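Local coordinates for protein mucus binding proteinn (Lactobacillus reuteri, PDB 4MT5) that probably binds mucin glycoproteins of gastrointestinal mucus, this chain being one mucus-binding repeat of a larger cell-wall-attached surface protein, at residues K87-T92 with F165-D170; I30-A35 with D51-G56; P148-E153 with V178-D183; T75-T80 with R115-D120; Q2-K7 with T57-G62. All blocks are in the same frame, centred on the assembly; numbering follows the deposited sequence.

Contact 1: residues K87-T92 with F165-D170; sequences KTVTET and FTVTPD
The segments K87-T92 and F165-D170 run in roughly opposite directions and splay apart along their length. They are closest at K87 and P169, whose CA atoms lie 5.8 Å apart; V89 and V167 are already more widely separated, and E91 and F165 farther still. This is not a ladder of paired strands, since the backbones share no hydrogen bonds, and side chains fill the wedge between them. V89 and V167 carry its apolar part, meeting tip to tip with CG1 of V89 4.1 Å from CG1 of V167. Their torsions differ: CG1 of V89 is anti to its backbone N (chi1 -178°), whereas CG1 of V167 is anti to its carbonyl carbon. The other branch of V89, CG2, turns to the backbone where the second strand ends and lies 3.8 Å from the carbonyl O of T168. Valine, short and branched, suits this narrowing gap. At the close end the methylenes of K87 pass over the carbonyl of P169. A bend at chi2 brings CD within 3.6 Å of P169 O, and a second at chi4 takes NZ away to a salt bridge with E85. T168 shapes the turn beyond the strand: its OG1 accepts from D170 N at 3.2 Å, an ST turn, and the fixed phi of P169 fits the bend. Backbone bonds to V111 and F113 join K87-T92 to strand 104-120, and T90 and T92 bond to I174 of strand 174-182. P169 packs on F113 and W132, while V167 touches F144, so the contact lays the two-stranded antiparallel sheet of 142-148 and 161-167 against the main sheet.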
# COMPACT_ATOMS: atom_id res chain seq x y z
N LYS A 87 6.60 7.23 6.93
CA LYS A 87 7.31 8.49 6.70
C LYS A 87 7.52 9.25 8.02
O LYS A 87 6.56 9.55 8.72
CB LYS A 87 6.55 9.38 5.71
CG LYS A 87 6.40 8.80 4.30
CD LYS A 87 6.96 9.76 3.23
CE LYS A 87 6.78 9.19 1.83
NZ LYS A 87 6.97 7.70 1.81
N THR A 88 8.76 9.55 8.37
CA THR A 88 9.04 10.20 9.64
C THR A 88 9.49 11.66 9.52
O THR A 88 10.46 11.98 8.85
CB THR A 88 10.06 9.41 10.47
OG1 THR A 88 9.46 8.17 10.87
CG2 THR A 88 10.47 10.19 11.70
N VAL A 89 8.76 12.55 10.19
CA VAL A 89 9.13 13.95 10.20
C VAL A 89 9.53 14.36 11.61
O VAL A 89 8.74 14.23 12.56
CB VAL A 89 8.00 14.85 9.68
CG1 VAL A 89 8.44 16.28 9.67
CG2 VAL A 89 7.60 14.42 8.29
N THR A 90 10.76 14.82 11.75
CA THR A 90 11.28 15.17 13.07
C THR A 90 11.51 16.68 13.18
O THR A 90 11.63 17.38 12.17
CB THR A 90 12.57 14.38 13.42
OG1 THR A 90 13.59 14.63 12.45
CG2 THR A 90 12.30 12.89 13.48
N GLU A 91 11.54 17.16 14.41
CA GLU A 91 11.85 18.56 14.68
C GLU A 91 12.98 18.64 15.69
O GLU A 91 12.97 17.95 16.72
CB GLU A 91 10.62 19.28 15.23
CG GLU A 91 10.88 20.70 15.68
CD GLU A 91 9.72 21.27 16.46
OE1 GLU A 91 9.46 20.76 17.57
OE2 GLU A 91 9.06 22.22 15.97
N THR A 92 13.95 19.50 15.40
CA THR A 92 15.10 19.68 16.27
C THR A 92 15.29 21.15 16.64
O THR A 92 15.35 22.03 15.76
CB THR A 92 16.39 19.13 15.63
OG1 THR A 92 16.20 17.76 15.28
CG2 THR A 92 17.55 19.25 16.60
N PHE A 165 4.00 24.10 14.47
CA PHE A 165 4.13 23.87 13.05
C PHE A 165 3.33 22.62 12.71
O PHE A 165 3.38 21.62 13.44
CB PHE A 165 5.61 23.72 12.66
CG PHE A 165 6.30 25.03 12.38
CD1 PHE A 165 5.63 26.07 11.74
CD2 PHE A 165 7.63 25.22 12.76
CE1 PHE A 165 6.27 27.28 11.47
CE2 PHE A 165 8.28 26.43 12.50
CZ PHE A 165 7.59 27.46 11.85
N THR A 166 2.56 22.68 11.62
CA THR A 166 1.81 21.53 11.17
C THR A 166 2.61 20.83 10.08
O THR A 166 3.22 21.49 9.23
CB THR A 166 0.41 21.91 10.63
OG1 THR A 166 -0.36 22.53 11.67
CG2 THR A 166 -0.33 20.67 10.15
N VAL A 167 2.62 19.49 10.10
CA VAL A 167 3.36 18.73 9.11
C VAL A 167 2.51 17.60 8.50
O VAL A 167 1.65 17.02 9.18
CB VAL A 167 4.66 18.16 9.70
CG1 VAL A 167 5.62 19.28 10.03
CG2 VAL A 167 4.37 17.35 10.95
N THR A 168 2.74 17.31 7.22
CA THR A 168 2.10 16.19 6.54
C THR A 168 3.16 15.12 6.33
O THR A 168 4.33 15.35 6.62
CB THR A 168 1.54 16.62 5.18
OG1 THR A 168 2.62 16.91 4.29
CG2 THR A 168 0.63 17.83 5.32
N PRO A 169 2.77 13.93 5.82
CA PRO A 169 3.80 12.91 5.54
C PRO A 169 4.89 13.40 4.58
O PRO A 169 6.03 12.91 4.58
CB PRO A 169 2.99 11.79 4.89
CG PRO A 169 1.63 11.93 5.46
CD PRO A 169 1.40 13.39 5.69
N ASP A 170 4.54 14.37 3.75
CA ASP A 170 5.42 14.83 2.70
C ASP A 170 6.48 15.80 3.22
O ASP A 170 7.59 15.87 2.69
CB ASP A 170 4.59 15.46 1.57
CG ASP A 170 3.46 14.53 1.08
OD1 ASP A 170 3.74 13.33 0.83
OD2 ASP A 170 2.30 15.00 0.97

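Contact 2: residues I30-A35 with D51-G56; sequences IPYSTA and DGFKPG
Aromatic and apolar packing gathers around F53, whose side chain runs anti to its backbone N (chi1 -174°) toward I30-A35. The edge of the Y32 ring meets one face of F53 in a T-shaped stack, centroids 5.6 Å apart and planes at 86°, with Y32 CD2 above the rim. CD1 of I30 approaches the edge of F53, and CG2 of T34 packs against F53 CB at 3.7 Å. The direct polar link is T34 OG1 donating to D51 OD2 at 2.7 Å, tip to tip and from above the carboxylate plane. The other oxygen, OD1, accepts from F53 N at 3.2 Å, an Asx turn, so one carboxylate joins the segments and shapes its own loop. An alanine at D51 would remove both acceptors and would probably loosen the turn that presents F53. One water bridges the far end, donating to I30 O and accepting from G56 N at 2.9 Å; the positive phi of G56 suits glycine. S33 OG accepts from A35 N, a capping bond at the start of helix 35-42. Beneath the loops, I30, Y32 and T34 rest on A4, V6 and Y8 of strand 2-10, while Y32 OH bonds to D20 of strand 16-24 and D51 touches V68 of strand 65-77.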
# COMPACT_ATOMS: atom_id res chain seq x y z
N ILE A 30 -16.28 -35.20 -23.51
CA ILE A 30 -15.15 -34.36 -23.86
C ILE A 30 -14.02 -34.71 -22.91
O ILE A 30 -14.19 -34.56 -21.70
CB ILE A 30 -15.50 -32.87 -23.73
CG1 ILE A 30 -16.81 -32.60 -24.47
CG2 ILE A 30 -14.40 -32.03 -24.32
CD1 ILE A 30 -17.23 -31.19 -24.47
N PRO A 31 -12.88 -35.20 -23.45
CA PRO A 31 -11.71 -35.67 -22.70
C PRO A 31 -10.90 -34.51 -22.12
O PRO A 31 -9.77 -34.25 -22.55
CB PRO A 31 -10.89 -36.39 -23.77
CG PRO A 31 -11.21 -35.68 -25.02
CD PRO A 31 -12.66 -35.28 -24.91
N TYR A 32 -11.47 -33.85 -21.12
CA TYR A 32 -10.96 -32.58 -20.67
C TYR A 32 -11.44 -32.26 -19.27
O TYR A 32 -12.51 -32.70 -18.85
CB TYR A 32 -11.47 -31.51 -21.62
CG TYR A 32 -10.92 -30.12 -21.39
CD1 TYR A 32 -9.69 -29.76 -21.90
CD2 TYR A 32 -11.66 -29.18 -20.70
CE1 TYR A 32 -9.19 -28.49 -21.70
CE2 TYR A 32 -11.16 -27.90 -20.50
CZ TYR A 32 -9.93 -27.56 -21.01
OH TYR A 32 -9.44 -26.29 -20.82
N SER A 33 -10.63 -31.49 -18.56
CA SER A 33 -11.00 -30.98 -17.24
C SER A 33 -10.43 -29.57 -17.09
O SER A 33 -9.40 -29.26 -17.70
CB SER A 33 -10.46 -31.89 -16.14
OG SER A 33 -10.55 -31.26 -14.87
N THR A 34 -11.09 -28.72 -16.30
CA THR A 34 -10.58 -27.37 -16.06
C THR A 34 -9.61 -27.31 -14.88
O THR A 34 -9.10 -26.24 -14.55
CB THR A 34 -11.70 -26.35 -15.82
OG1 THR A 34 -12.45 -26.72 -14.65
CG2 THR A 34 -12.63 -26.27 -17.01
N ALA A 35 -9.38 -28.45 -14.25
CA ALA A 35 -8.46 -28.56 -13.13
C ALA A 35 -7.12 -27.89 -13.41
O ALA A 35 -6.79 -26.85 -12.83
CB ALA A 35 -8.26 -30.03 -12.77
N ASP A 51 -16.90 -21.42 -12.87
CA ASP A 51 -16.43 -22.42 -13.80
C ASP A 51 -17.64 -23.07 -14.47
O ASP A 51 -18.31 -23.93 -13.87
CB ASP A 51 -15.56 -23.45 -13.08
CG ASP A 51 -15.15 -24.62 -13.97
OD1 ASP A 51 -15.28 -24.50 -15.21
OD2 ASP A 51 -14.70 -25.68 -13.46
N GLY A 52 -17.92 -22.67 -15.71
CA GLY A 52 -19.08 -23.15 -16.43
C GLY A 52 -19.02 -24.57 -16.97
O GLY A 52 -20.02 -25.11 -17.43
N PHE A 53 -17.84 -25.18 -16.93
CA PHE A 53 -17.64 -26.51 -17.48
C PHE A 53 -17.94 -27.49 -16.37
O PHE A 53 -17.78 -27.17 -15.20
CB PHE A 53 -16.20 -26.67 -17.95
CG PHE A 53 -15.95 -27.95 -18.65
CD1 PHE A 53 -16.30 -28.10 -19.98
CD2 PHE A 53 -15.38 -29.02 -17.99
CE1 PHE A 53 -16.08 -29.30 -20.65
CE2 PHE A 53 -15.15 -30.23 -18.65
CZ PHE A 53 -15.50 -30.37 -19.98
N LYS A 54 -18.39 -28.69 -16.73
CA LYS A 54 -18.64 -29.72 -15.74
C LYS A 54 -18.23 -31.08 -16.31
O LYS A 54 -18.54 -31.38 -17.46
CB LYS A 54 -20.12 -29.73 -15.28
CG LYS A 54 -20.43 -28.77 -14.11
CD LYS A 54 -21.85 -28.93 -13.56
CE LYS A 54 -22.07 -30.31 -12.91
NZ LYS A 54 -23.49 -30.83 -13.00
N PRO A 55 -17.52 -31.88 -15.51
CA PRO A 55 -17.10 -33.23 -15.93
C PRO A 55 -18.34 -34.07 -16.27
O PRO A 55 -19.37 -34.00 -15.58
CB PRO A 55 -16.43 -33.78 -14.67
CG PRO A 55 -17.09 -33.05 -13.54
CD PRO A 55 -17.22 -31.65 -14.08
N GLY A 56 -18.22 -34.86 -17.33
CA GLY A 56 -19.37 -35.60 -17.82
C GLY A 56 -20.04 -34.90 -18.99
O GLY A 56 -20.97 -35.43 -19.58
O HOH W 1 -16.08 -34.47 -19.28

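Contact 3: residues P148-E153 with V178-D183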
# COMPACT_ATOMS: atom_id res chain seq x y z
N PRO A 148 8.72 26.00 24.50
CA PRO A 148 9.28 27.10 25.27
C PRO A 148 10.78 26.92 25.41
O PRO A 148 11.23 25.85 25.84
CB PRO A 148 8.61 26.94 26.65
CG PRO A 148 7.44 26.05 26.42
CD PRO A 148 7.87 25.13 25.34
N SER A 149 11.54 27.95 25.03
CA SER A 149 12.97 28.00 25.31
C SER A 149 13.15 27.99 26.82
O SER A 149 12.50 28.78 27.52
CB SER A 149 13.57 29.28 24.73
OG SER A 149 13.20 29.49 23.38
N PRO A 150 14.01 27.10 27.34
CA PRO A 150 14.19 27.04 28.80
C PRO A 150 14.95 28.27 29.33
O PRO A 150 15.59 29.00 28.57
CB PRO A 150 15.02 25.77 29.00
CG PRO A 150 15.09 25.10 27.67
CD PRO A 150 14.89 26.15 26.65
N ALA A 151 14.87 28.49 30.64
CA ALA A 151 15.50 29.65 31.27
C ALA A 151 16.93 29.32 31.66
O ALA A 151 17.18 28.35 32.38
CB ALA A 151 14.71 30.10 32.49
N VAL A 152 17.86 30.14 31.17
CA VAL A 152 19.25 30.07 31.59
C VAL A 152 19.59 31.42 32.22
O VAL A 152 19.58 32.45 31.54
CB VAL A 152 20.20 29.79 30.41
CG1 VAL A 152 21.57 29.41 30.92
CG2 VAL A 152 19.64 28.69 29.54
N GLU A 153 19.84 31.42 33.52
CA GLU A 153 20.18 32.66 34.20
C GLU A 153 21.51 33.14 33.68
O GLU A 153 22.45 32.37 33.55
CB GLU A 153 20.23 32.46 35.72
CG GLU A 153 21.03 31.23 36.14
CD GLU A 153 21.17 31.12 37.64
OE1 GLU A 153 21.59 30.04 38.11
OE2 GLU A 153 20.87 32.11 38.35
N VAL A 178 17.95 28.33 18.55
CA VAL A 178 17.76 29.42 19.51
C VAL A 178 19.10 29.93 20.05
O VAL A 178 19.91 29.15 20.56
CB VAL A 178 16.91 28.97 20.71
CG1 VAL A 178 16.40 30.18 21.48
CG2 VAL A 178 15.76 28.14 20.26
N VAL A 179 19.33 31.24 19.94
CA VAL A 179 20.59 31.85 20.39
C VAL A 179 20.40 32.66 21.67
O VAL A 179 19.56 33.57 21.73
CB VAL A 179 21.24 32.75 19.32
CG1 VAL A 179 22.58 33.25 19.81
CG2 VAL A 179 21.41 32.01 18.02
N TYR A 180 21.18 32.33 22.68
CA TYR A 180 21.13 33.01 23.97
C TYR A 180 22.17 34.13 24.04
O TYR A 180 23.36 33.90 23.82
CB TYR A 180 21.37 32.01 25.10
CG TYR A 180 20.15 31.20 25.48
CD1 TYR A 180 19.46 31.47 26.67
CD2 TYR A 180 19.69 30.16 24.67
CE1 TYR A 180 18.34 30.74 27.03
CE2 TYR A 180 18.56 29.42 25.03
CZ TYR A 180 17.90 29.72 26.21
OH TYR A 180 16.79 28.99 26.57
N VAL A 181 21.71 35.34 24.34
CA VAL A 181 22.61 36.50 24.48
C VAL A 181 22.98 36.72 25.94
O VAL A 181 22.11 36.72 26.81
CB VAL A 181 21.97 37.78 23.89
CG1 VAL A 181 22.79 39.00 24.28
CG2 VAL A 181 21.83 37.67 22.37
N GLY A 182 24.27 36.88 26.21
CA GLY A 182 24.73 37.14 27.56
C GLY A 182 24.23 38.46 28.14
O GLY A 182 24.16 39.47 27.44
N ASP A 183 23.88 38.44 29.42
CA ASP A 183 23.37 39.64 30.09
C ASP A 183 24.44 40.73 30.28
O ASP A 183 25.42 40.52 31.01
CB ASP A 183 22.68 39.28 31.41
CG ASP A 183 21.31 38.60 31.21
OD1 ASP A 183 20.71 38.77 30.11
OD2 ASP A 183 20.84 37.90 32.13
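Y180 forms the dense part of this contact, rising from strand 174-182 toward the loop P148-E153. CG lies anti to its carbonyl carbon (chi1 -81°), which carries the ring across the gap and brings the hydroxyl to the P150 carbonyl. There OH donates to P150 O, modelled at 2.3 Å, a very short value to which little weight attaches at 2.6 Å resolution. The direction is clearer than the length: the carbonyl O lies at the ring edge, in its plane, and receives the hydroxyl on a lone pair with a C=O...OH angle of 142°. CD of P150 also touches OH, 3.4 Å away, while P150 N has no hydrogen to offer. V152 packs obliquely against the same ring, its CG2 3.5 Å from CE1. Tyrosine fits because one side chain supplies both an apolar ring for valine and a donor for a backbone carbonyl. Contacts thin out along the segments to both sides of Y180. Toward P148, the OG of S149 lies 3.8 Å from CG1 of V178, a van der Waals touch between hydroxyl and methyl, since that hydroxyl finds its hydrogen bond at H159 O. In the other direction, E153 and D183 lie exposed at the ends of the segments, and the methyl of A151 points away from the strand. P150 and V152 also touch Q104, and V178 packs on I93 and Y95 of strand 85-96. The parallel pairing of 85-96 with 174-182 is consistent with the ubiquitin-like beta-grasp fold, to whose clan the Muc B2-like domain belongs.

Contact 4: residues T75-T80 with R115-D120; sequences THTDAT and RGYTTD
A short antiparallel ladder joins the end of strand 65-77 to the end of strand 104-120, carrying the sheet from the mucin-binding half into the Muc B2-like half. T75 and T119 form one hydrogen-bonded pair, T75 N to T119 O at 3.0 Å and T119 N to T75 O at 2.9 Å, both nearly straight. T77 and Y117 form the next, with Y117 N to T77 O at 2.8 Å; H76 and T118 are the non-hydrogen-bonded pair between. Y117 CG stands between the backbone N and the carbonyl carbon (chi1 48°), the crowded position, where the ring lies alongside T77, whose CB sits over it in a CH-pi contact, 4.1 Å from the centroid. On this face a water ties T75 O to the hydroxyls of T77 and T119, a use to which threonine is well suited. G116 suits its place, since a CB would clash with T77 O and D78 CA where the backbones come closest, just past strand 75-77. Replacing Y117 with an alanine would remove the ring face beneath T77 CB and would probably weaken this side, losing also the hydroxyl bond to N83 O. Next to the ladder, strand 126-129 pairs with strand 104-120 through T118, H76 NE2 bonds to D130, and R115 reaches E85 of strand 85-96.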
# COMPACT_ATOMS: atom_id res chain seq x y z
N THR A 75 -3.72 -8.59 -2.23
CA THR A 75 -3.04 -8.75 -0.96
C THR A 75 -3.04 -7.44 -0.20
O THR A 75 -2.53 -6.43 -0.68
CB THR A 75 -1.59 -9.19 -1.14
OG1 THR A 75 -1.55 -10.56 -1.55
CG2 THR A 75 -0.84 -9.05 0.17
N HIS A 76 -3.62 -7.45 1.00
CA HIS A 76 -3.65 -6.24 1.82
C HIS A 76 -2.55 -6.18 2.88
O HIS A 76 -2.43 -7.05 3.73
CB HIS A 76 -5.02 -6.08 2.47
CG HIS A 76 -5.11 -4.91 3.38
ND1 HIS A 76 -5.16 -5.04 4.75
CD2 HIS A 76 -5.15 -3.58 3.12
CE1 HIS A 76 -5.24 -3.84 5.29
NE2 HIS A 76 -5.23 -2.93 4.33
N THR A 77 -1.73 -5.14 2.81
CA THR A 77 -0.74 -4.90 3.84
C THR A 77 -1.27 -3.74 4.65
O THR A 77 -1.58 -2.69 4.09
CB THR A 77 0.60 -4.51 3.21
OG1 THR A 77 1.06 -5.55 2.34
CG2 THR A 77 1.63 -4.29 4.30
N ASP A 78 -1.39 -3.89 5.97
CA ASP A 78 -1.88 -2.75 6.76
C ASP A 78 -0.81 -2.06 7.58
O ASP A 78 0.32 -2.53 7.68
CB ASP A 78 -3.05 -3.14 7.65
CG ASP A 78 -2.75 -4.32 8.50
OD1 ASP A 78 -1.76 -4.23 9.28
OD2 ASP A 78 -3.46 -5.34 8.37
N ALA A 79 -1.21 -0.94 8.19
CA ALA A 79 -0.30 0.03 8.79
C ALA A 79 0.59 -0.52 9.92
O ALA A 79 1.67 0.00 10.16
CB ALA A 79 -1.07 1.22 9.27
N THR A 80 0.13 -1.58 10.58
CA THR A 80 0.91 -2.23 11.64
C THR A 80 1.92 -3.28 11.15
O THR A 80 2.68 -3.84 11.94
CB THR A 80 0.00 -2.91 12.68
OG1 THR A 80 -0.58 -4.09 12.11
CG2 THR A 80 -1.10 -1.97 13.16
N ARG A 115 0.89 4.01 6.83
CA ARG A 115 -0.35 3.60 6.15
C ARG A 115 -0.24 2.25 5.49
O ARG A 115 0.83 1.81 5.08
CB ARG A 115 -0.82 4.63 5.11
CG ARG A 115 0.00 4.67 3.83
CD ARG A 115 -0.62 5.60 2.81
NE ARG A 115 0.28 5.88 1.68
CZ ARG A 115 0.05 6.81 0.75
NH1 ARG A 115 -1.05 7.54 0.80
NH2 ARG A 115 0.92 6.98 -0.23
N GLY A 116 -1.38 1.58 5.38
CA GLY A 116 -1.44 0.34 4.65
C GLY A 116 -1.76 0.59 3.19
O GLY A 116 -2.01 1.72 2.78
N TYR A 117 -1.76 -0.48 2.40
CA TYR A 117 -2.08 -0.39 0.98
C TYR A 117 -2.52 -1.75 0.46
O TYR A 117 -2.39 -2.75 1.16
CB TYR A 117 -0.88 0.11 0.20
CG TYR A 117 0.39 -0.61 0.54
CD1 TYR A 117 1.24 -0.14 1.52
CD2 TYR A 117 0.75 -1.77 -0.12
CE1 TYR A 117 2.42 -0.79 1.84
CE2 TYR A 117 1.92 -2.44 0.19
CZ TYR A 117 2.75 -1.94 1.17
OH TYR A 117 3.91 -2.60 1.49
N THR A 118 -3.03 -1.79 -0.76
CA THR A 118 -3.40 -3.05 -1.38
C THR A 118 -2.62 -3.28 -2.66
O THR A 118 -2.52 -2.38 -3.50
CB THR A 118 -4.89 -3.07 -1.71
OG1 THR A 118 -5.63 -2.81 -0.52
CG2 THR A 118 -5.28 -4.45 -2.26
N THR A 119 -2.05 -4.48 -2.81
CA THR A 119 -1.28 -4.84 -4.00
C THR A 119 -2.08 -5.84 -4.83
O THR A 119 -2.78 -6.67 -4.27
CB THR A 119 0.07 -5.46 -3.63
OG1 THR A 119 0.77 -4.60 -2.73
CG2 THR A 119 0.92 -5.64 -4.87
N ASP A 120 -1.98 -5.72 -6.16
CA ASP A 120 -2.56 -6.66 -7.10
C ASP A 120 -1.60 -7.83 -7.18
O ASP A 120 -0.42 -7.63 -7.44
CB ASP A 120 -2.67 -5.96 -8.46
CG ASP A 120 -3.37 -6.80 -9.53
OD1 ASP A 120 -3.00 -7.98 -9.74
OD2 ASP A 120 -4.27 -6.24 -10.19
O HOH W 2 0.02 -5.70 -0.30

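Contact 5: residues Q2-K7 with T57-G62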
# COMPACT_ATOMS: atom_id res chain seq x y z
N GLN A 2 -17.57 -32.43 -34.02
CA GLN A 2 -18.05 -31.26 -33.32
C GLN A 2 -16.92 -30.47 -32.70
O GLN A 2 -15.77 -30.92 -32.65
CB GLN A 2 -19.05 -31.68 -32.25
CG GLN A 2 -20.05 -32.67 -32.77
CD GLN A 2 -20.74 -32.16 -34.02
OE1 GLN A 2 -21.26 -31.03 -34.03
NE2 GLN A 2 -20.73 -32.97 -35.08
N THR A 3 -17.26 -29.28 -32.23
CA THR A 3 -16.29 -28.42 -31.58
C THR A 3 -16.87 -27.96 -30.25
O THR A 3 -18.07 -27.76 -30.12
CB THR A 3 -15.93 -27.21 -32.47
OG1 THR A 3 -15.03 -27.65 -33.49
CG2 THR A 3 -15.25 -26.12 -31.67
N ALA A 4 -16.01 -27.84 -29.25
CA ALA A 4 -16.41 -27.24 -28.00
C ALA A 4 -15.28 -26.35 -27.52
O ALA A 4 -14.11 -26.72 -27.63
CB ALA A 4 -16.74 -28.32 -26.98
N TYR A 5 -15.62 -25.17 -27.02
CA TYR A 5 -14.62 -24.20 -26.59
C TYR A 5 -14.64 -24.06 -25.07
O TYR A 5 -15.71 -24.02 -24.46
CB TYR A 5 -14.87 -22.82 -27.21
CG TYR A 5 -14.68 -22.71 -28.71
CD1 TYR A 5 -13.43 -22.91 -29.28
CD2 TYR A 5 -15.73 -22.38 -29.54
CE1 TYR A 5 -13.24 -22.81 -30.66
CE2 TYR A 5 -15.56 -22.27 -30.91
CZ TYR A 5 -14.31 -22.48 -31.47
OH TYR A 5 -14.15 -22.37 -32.83
N VAL A 6 -13.47 -23.96 -24.46
CA VAL A 6 -13.37 -23.70 -23.03
C VAL A 6 -12.56 -22.42 -22.88
O VAL A 6 -11.39 -22.37 -23.26
CB VAL A 6 -12.72 -24.88 -22.29
CG1 VAL A 6 -12.60 -24.58 -20.82
CG2 VAL A 6 -13.54 -26.15 -22.50
N LYS A 7 -13.19 -21.36 -22.38
CA LYS A 7 -12.60 -20.01 -22.44
C LYS A 7 -12.33 -19.49 -21.03
O LYS A 7 -13.26 -19.32 -20.24
CB LYS A 7 -13.52 -19.06 -23.23
CG LYS A 7 -13.08 -17.61 -23.27
CD LYS A 7 -13.82 -16.78 -24.35
CE LYS A 7 -15.24 -16.41 -23.93
NZ LYS A 7 -15.94 -15.51 -24.91
N THR A 57 -19.56 -33.70 -19.32
CA THR A 57 -20.04 -32.96 -20.48
C THR A 57 -19.69 -33.65 -21.79
O THR A 57 -18.52 -33.94 -22.04
CB THR A 57 -19.45 -31.55 -20.53
OG1 THR A 57 -20.03 -30.74 -19.50
CG2 THR A 57 -19.72 -30.94 -21.90
N LYS A 58 -20.70 -33.89 -22.62
CA LYS A 58 -20.49 -34.52 -23.91
C LYS A 58 -20.51 -33.50 -25.06
O LYS A 58 -20.84 -32.33 -24.86
CB LYS A 58 -21.54 -35.61 -24.13
CG LYS A 58 -21.58 -36.61 -22.99
CD LYS A 58 -22.65 -37.69 -23.14
CE LYS A 58 -24.04 -37.12 -22.91
NZ LYS A 58 -25.11 -38.15 -22.70
N PHE A 59 -20.13 -33.94 -26.26
CA PHE A 59 -20.30 -33.14 -27.47
C PHE A 59 -21.75 -33.25 -27.92
O PHE A 59 -22.31 -34.34 -27.99
CB PHE A 59 -19.41 -33.65 -28.61
CG PHE A 59 -17.92 -33.48 -28.38
CD1 PHE A 59 -17.32 -32.23 -28.52
CD2 PHE A 59 -17.13 -34.58 -28.06
CE1 PHE A 59 -15.94 -32.08 -28.31
CE2 PHE A 59 -15.76 -34.42 -27.85
CZ PHE A 59 -15.16 -33.17 -27.98
N GLY A 60 -22.35 -32.10 -28.23
CA GLY A 60 -23.67 -32.03 -28.86
C GLY A 60 -23.53 -31.66 -30.32
O GLY A 60 -22.76 -32.28 -31.04
N VAL A 61 -24.24 -30.63 -30.77
CA VAL A 61 -24.22 -30.32 -32.19
C VAL A 61 -23.93 -28.88 -32.49
O VAL A 61 -23.58 -28.54 -33.63
CB VAL A 61 -25.52 -30.70 -32.88
CG1 VAL A 61 -25.56 -32.17 -33.12
CG2 VAL A 61 -26.69 -30.26 -32.03
N GLY A 62 -24.08 -28.02 -31.50
CA GLY A 62 -23.77 -26.63 -31.76
C GLY A 62 -22.27 -26.42 -31.77
O GLY A 62 -21.48 -27.35 -31.95
O HOH W 3 -20.49 -29.22 -30.12
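Two aromatic rings belong to these segments, but F59 alone takes part in the contact. It receives strand 2-10 obliquely: CD1 lies 4.1 Å from the CB of Q2, and CE1 lies the same 4.1 Å from the CB of A4. Its chi1 of -67° sets CG anti to the carbonyl carbon and turns the ring along the strand, so that it touches alternate residues. The small methyl of A4 lets the buried ring come close to the backbone. The ring of Y5 points elsewhere and has CG2 of T3, within its own strand, 3.8 Å above one face. Beyond F59 the side chain of Q2 covers the loop. It bends at chi2 (-53°), bringing CG to 3.2 Å from G60 O and laying the amide beside V61. OE1 stands 3.4 Å from V61 O, but as modelled both are acceptors, so this is proximity and not a bond. A flexible, uncharged glutamine can follow such a curved backbone with its methylenes. The polar link is instead a water that donates to T3 O and to G62 O, each at 2.8 Å, satisfying two carbonyls that face each other across the gap. With no side chains at G60 and G62, the backbone itself forms this edge of the loop. F59 also packs on I30, the residue opening the segment I30-A35. Strand 2-10 lies between antiparallel strand 16-24, through Q2 with G24 and A4 with L22, and parallel strand 65-77, through Y5 with Y66, while the loop covers its N-terminal end.

In the fold
From the N terminus, contact 5 closes the first long loop, tying strand 2-10 to the loop after strand 46-51, and contact 2 nests inside it, closing the excursion through helix 35-42. These two touch through a probable backbone hydrogen bond, I30 N to T57 O, and both lie in the mucin-binding half. Contact 4, near the chain's centre, closes the loop between residues 80 and 115 and carries the sheet from one half into the other. Contact 1 crosses it, opening at strand 85-96 and bringing the two-stranded antiparallel sheet of 142-148 and 161-167 to the main sheet. Contact 3 in turn crosses contact 1 and secures the far end, its centre about 89 Å from that of contact 5.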